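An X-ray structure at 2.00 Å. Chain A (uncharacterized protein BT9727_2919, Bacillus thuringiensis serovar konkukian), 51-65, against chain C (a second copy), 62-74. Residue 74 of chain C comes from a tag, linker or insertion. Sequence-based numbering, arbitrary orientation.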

# COMPACT_ATOMS: atom_id res chain seq x y z
N LYS A 51 -4.39 -21.69 10.38
CA LYS A 51 -4.49 -21.78 8.93
C LYS A 51 -5.61 -20.88 8.43
O LYS A 51 -6.70 -20.85 8.99
CB LYS A 51 -4.72 -23.23 8.51
CG LYS A 51 -5.70 -23.99 9.37
CD LYS A 51 -5.78 -25.46 8.97
CE LYS A 51 -4.46 -26.18 9.19
NZ LYS A 51 -4.56 -27.64 8.91
N ILE A 52 -5.32 -20.14 7.37
CA ILE A 52 -6.30 -19.22 6.80
C ILE A 52 -6.53 -19.49 5.32
O ILE A 52 -5.63 -19.33 4.50
CB ILE A 52 -5.85 -17.75 6.94
CG1 ILE A 52 -5.65 -17.40 8.42
CG2 ILE A 52 -6.88 -16.84 6.30
CD1 ILE A 52 -5.20 -15.97 8.64
N ASP A 53 -7.76 -19.88 5.00
CA ASP A 53 -8.14 -20.14 3.62
C ASP A 53 -8.44 -18.77 3.01
O ASP A 53 -9.46 -18.15 3.32
CB ASP A 53 -9.40 -21.02 3.59
CG ASP A 53 -9.88 -21.29 2.18
OD1 ASP A 53 -9.41 -20.61 1.25
OD2 ASP A 53 -10.72 -22.20 2.00
N LEU A 54 -7.53 -18.29 2.16
CA LEU A 54 -7.66 -16.99 1.52
C LEU A 54 -8.82 -16.88 0.52
O LEU A 54 -9.13 -15.79 0.03
CB LEU A 54 -6.35 -16.63 0.81
CG LEU A 54 -5.14 -16.43 1.74
CD1 LEU A 54 -3.86 -16.37 0.92
CD2 LEU A 54 -5.34 -15.15 2.57
N LYS A 55 -9.45 -18.01 0.21
CA LYS A 55 -10.58 -18.03 -0.73
C LYS A 55 -10.29 -17.23 -2.00
O LYS A 55 -11.12 -16.45 -2.47
CB LYS A 55 -11.84 -17.49 -0.04
CG LYS A 55 -12.27 -18.37 1.13
CD LYS A 55 -13.64 -17.95 1.67
CE LYS A 55 -14.13 -18.95 2.70
NZ LYS A 55 -15.41 -18.50 3.34
N ARG A 56 -9.09 -17.45 -2.54
CA ARG A 56 -8.60 -16.81 -3.76
C ARG A 56 -8.38 -15.30 -3.72
O ARG A 56 -8.25 -14.66 -4.75
CB ARG A 56 -9.47 -17.19 -4.96
CG ARG A 56 -9.24 -18.65 -5.42
CD ARG A 56 -7.94 -18.81 -6.21
NE ARG A 56 -8.07 -18.30 -7.58
CZ ARG A 56 -7.06 -18.10 -8.41
NH1 ARG A 56 -5.81 -18.36 -8.03
NH2 ARG A 56 -7.29 -17.64 -9.64
N LYS A 57 -8.34 -14.74 -2.51
CA LYS A 57 -8.06 -13.31 -2.36
C LYS A 57 -6.55 -13.18 -2.55
O LYS A 57 -5.81 -14.15 -2.35
CB LYS A 57 -8.35 -12.83 -0.94
CG LYS A 57 -9.79 -12.87 -0.48
CD LYS A 57 -9.87 -12.44 0.98
CE LYS A 57 -11.31 -12.38 1.46
NZ LYS A 57 -11.95 -13.72 1.48
N ARG A 58 -6.10 -11.99 -2.91
CA ARG A 58 -4.68 -11.74 -3.07
C ARG A 58 -4.16 -11.40 -1.69
O ARG A 58 -4.78 -10.61 -0.98
CB ARG A 58 -4.43 -10.55 -4.00
CG ARG A 58 -2.96 -10.16 -4.09
CD ARG A 58 -2.73 -9.08 -5.16
NE ARG A 58 -3.09 -9.56 -6.50
CZ ARG A 58 -2.43 -10.50 -7.17
NH1 ARG A 58 -1.36 -11.08 -6.63
NH2 ARG A 58 -2.84 -10.86 -8.37
N ALA A 59 -3.04 -12.00 -1.29
CA ALA A 59 -2.48 -11.71 0.03
C ALA A 59 -1.28 -10.77 -0.15
O ALA A 59 -0.40 -11.02 -0.99
CB ALA A 59 -2.05 -12.99 0.71
N ILE A 60 -1.24 -9.69 0.61
CA ILE A 60 -0.16 -8.72 0.52
C ILE A 60 0.39 -8.37 1.92
O ILE A 60 -0.36 -8.25 2.88
CB ILE A 60 -0.66 -7.42 -0.17
CG1 ILE A 60 -1.39 -7.79 -1.47
CG2 ILE A 60 0.50 -6.51 -0.49
CD1 ILE A 60 -2.19 -6.65 -2.09
N PRO A 61 1.72 -8.24 2.05
CA PRO A 61 2.25 -7.92 3.38
C PRO A 61 1.74 -6.53 3.81
O PRO A 61 1.68 -5.62 3.00
CB PRO A 61 3.76 -7.93 3.16
CG PRO A 61 3.95 -8.86 1.98
CD PRO A 61 2.81 -8.43 1.08
N GLY A 62 1.36 -6.39 5.07
CA GLY A 62 0.89 -5.09 5.55
C GLY A 62 2.07 -4.13 5.67
O GLY A 62 3.22 -4.56 5.74
N LEU A 63 1.79 -2.83 5.66
CA LEU A 63 2.85 -1.84 5.81
C LEU A 63 3.55 -2.15 7.12
O LEU A 63 2.91 -2.28 8.16
CB LEU A 63 2.30 -0.42 5.84
CG LEU A 63 1.67 0.15 4.56
CD1 LEU A 63 2.61 -0.10 3.37
CD2 LEU A 63 0.32 -0.52 4.32
N ASN A 64 4.87 -2.28 7.05
CA ASN A 64 5.67 -2.63 8.21
C ASN A 64 6.92 -1.75 8.30
O ASN A 64 8.00 -2.13 7.84
CB ASN A 64 6.04 -4.11 8.08
CG ASN A 64 6.90 -4.61 9.22
OD1 ASN A 64 6.91 -4.03 10.31
ND2 ASN A 64 7.61 -5.70 8.98
N ASP A 65 6.76 -0.56 8.87
CA ASP A 65 7.86 0.37 9.02
C ASP A 65 7.64 1.25 10.24
O ASP A 65 6.51 1.64 10.53
CB ASP A 65 8.00 1.25 7.79
CG ASP A 65 9.29 2.03 7.79
OD1 ASP A 65 10.30 1.51 7.27
OD2 ASP A 65 9.31 3.16 8.33
N GLY C 62 -5.90 1.50 6.50
CA GLY C 62 -5.56 0.13 6.18
C GLY C 62 -6.24 -0.22 4.87
O GLY C 62 -7.34 0.25 4.58
N LEU C 63 -5.58 -1.04 4.06
CA LEU C 63 -6.14 -1.46 2.79
C LEU C 63 -7.31 -2.41 3.09
O LEU C 63 -7.10 -3.50 3.62
CB LEU C 63 -5.08 -2.21 1.98
CG LEU C 63 -5.23 -2.26 0.46
CD1 LEU C 63 -4.47 -3.47 -0.05
CD2 LEU C 63 -6.70 -2.34 0.04
N ASN C 64 -8.53 -1.99 2.76
CA ASN C 64 -9.66 -2.87 3.02
C ASN C 64 -10.53 -3.04 1.78
O ASN C 64 -11.32 -2.17 1.40
CB ASN C 64 -10.48 -2.37 4.23
CG ASN C 64 -11.17 -1.05 3.97
OD1 ASN C 64 -10.56 -0.10 3.47
ND2 ASN C 64 -12.44 -0.97 4.34
N ASP C 65 -10.34 -4.19 1.13
CA ASP C 65 -11.05 -4.54 -0.09
C ASP C 65 -11.38 -6.01 0.07
O ASP C 65 -10.56 -6.79 0.59
CB ASP C 65 -10.14 -4.32 -1.30
CG ASP C 65 -10.90 -4.33 -2.61
OD1 ASP C 65 -11.51 -3.30 -2.95
OD2 ASP C 65 -10.87 -5.37 -3.31
N SER C 66 -12.58 -6.40 -0.36
CA SER C 66 -13.02 -7.79 -0.24
C SER C 66 -12.11 -8.79 -0.94
O SER C 66 -12.09 -9.97 -0.58
CB SER C 66 -14.43 -7.93 -0.81
OG SER C 66 -14.43 -7.55 -2.17
N HIS C 67 -11.36 -8.32 -1.93
CA HIS C 67 -10.48 -9.19 -2.71
C HIS C 67 -9.04 -9.26 -2.20
O HIS C 67 -8.21 -9.95 -2.78
CB HIS C 67 -10.44 -8.73 -4.16
CG HIS C 67 -11.79 -8.36 -4.71
ND1 HIS C 67 -12.32 -7.10 -4.59
CD2 HIS C 67 -12.71 -9.10 -5.37
CE1 HIS C 67 -13.52 -7.07 -5.15
NE2 HIS C 67 -13.78 -8.28 -5.63
N ILE C 68 -8.76 -8.53 -1.13
CA ILE C 68 -7.40 -8.48 -0.59
C ILE C 68 -7.30 -8.89 0.87
O ILE C 68 -8.12 -8.50 1.70
CB ILE C 68 -6.81 -7.04 -0.70
CG1 ILE C 68 -6.84 -6.56 -2.16
CG2 ILE C 68 -5.39 -7.02 -0.17
CD1 ILE C 68 -5.97 -7.35 -3.09
N HIS C 69 -6.30 -9.70 1.18
CA HIS C 69 -6.06 -10.08 2.56
C HIS C 69 -4.71 -9.48 2.89
O HIS C 69 -3.71 -9.80 2.25
CB HIS C 69 -5.99 -11.60 2.75
CG HIS C 69 -5.54 -11.99 4.13
ND1 HIS C 69 -6.42 -12.27 5.15
CD2 HIS C 69 -4.30 -12.06 4.67
CE1 HIS C 69 -5.75 -12.49 6.27
NE2 HIS C 69 -4.46 -12.37 6.00
N VAL C 70 -4.69 -8.59 3.87
CA VAL C 70 -3.44 -7.96 4.28
C VAL C 70 -2.82 -8.83 5.37
O VAL C 70 -3.42 -9.04 6.42
CB VAL C 70 -3.67 -6.53 4.83
CG1 VAL C 70 -2.33 -5.89 5.18
CG2 VAL C 70 -4.40 -5.68 3.80
N ILE C 71 -1.62 -9.34 5.10
CA ILE C 71 -0.93 -10.18 6.06
C ILE C 71 -0.40 -9.28 7.17
O ILE C 71 0.37 -8.36 6.91
CB ILE C 71 0.26 -10.91 5.41
CG1 ILE C 71 -0.22 -11.73 4.21
CG2 ILE C 71 0.92 -11.82 6.44
CD1 ILE C 71 0.87 -12.18 3.28
N ARG C 72 -0.82 -9.55 8.40
CA ARG C 72 -0.40 -8.75 9.55
C ARG C 72 0.62 -9.50 10.41
O ARG C 72 1.30 -8.90 11.25
CB ARG C 72 -1.61 -8.40 10.43
CG ARG C 72 -2.71 -7.57 9.74
CD ARG C 72 -2.20 -6.19 9.33
NE ARG C 72 -3.24 -5.42 8.66
CZ ARG C 72 -3.03 -4.28 8.00
NH1 ARG C 72 -1.81 -3.77 7.93
NH2 ARG C 72 -4.04 -3.66 7.40
N GLY C 73 0.74 -10.81 10.19
CA GLY C 73 1.65 -11.60 10.99
C GLY C 73 3.16 -11.44 10.80
O GLY C 73 3.93 -12.09 11.51
N LEU C 74 3.59 -10.59 9.87
CA LEU C 74 5.02 -10.43 9.64
C LEU C 74 5.66 -9.37 10.53
O LEU C 74 6.65 -9.71 11.22
CB LEU C 74 5.30 -10.10 8.17
CG LEU C 74 4.72 -11.10 7.16
CD1 LEU C 74 5.18 -10.70 5.77
CD2 LEU C 74 5.15 -12.52 7.48
O HOH W 1 1.14 -4.31 9.01

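Two strands, 58-61 of chain A and 68-71 of chain C, run parallel at 29°, and five backbone hydrogen bonds join them. R58(A) N donates to H67(C) O (2.9 Å, 160°) and R58(A) O accepts from H69(C) N (2.8 Å, 173°). I60(A) repeats the pattern, its N reaching H69(C) O (3.0 Å) and its O receiving I71(C) N (2.8 Å). G62(A) N to I71(C) O (2.9 Å, 146°) closes the ladder. Chain A bonds across through R58(A), I60(A) and G62(A); P61(A), which has no amide hydrogen, falls between two of them, where no donor is needed. H69(C) O also meets A59(A) CA at 3.2 Å, a CA-H...O contact.

Side chains alternate between faces. I60(A) CD1 packs on I68(C) CG2 (3.8 Å), while A59(A) CB lies 4.0 Å from I71(C) CD1 on the other face. There H69(C) is the residue most covered by the other stretch, with 100 Å² buried; L54(A) CD2 makes a CH-pi contact over one face of the H69(C) ring, 4.0 Å from its centroid and 30° off the normal.

G62(A) suits its tight place: an ideal CB would sit 2.7 Å from R72(C) NH1, a clash. R72(C) NH1 donates to water 1 (3.2 Å), which donates to L63(A) O (2.8 Å). Within chain C, D65(C) OD2 accepts from H67(C) ND1 (2.6 Å). Together the stretches bury 747 Å².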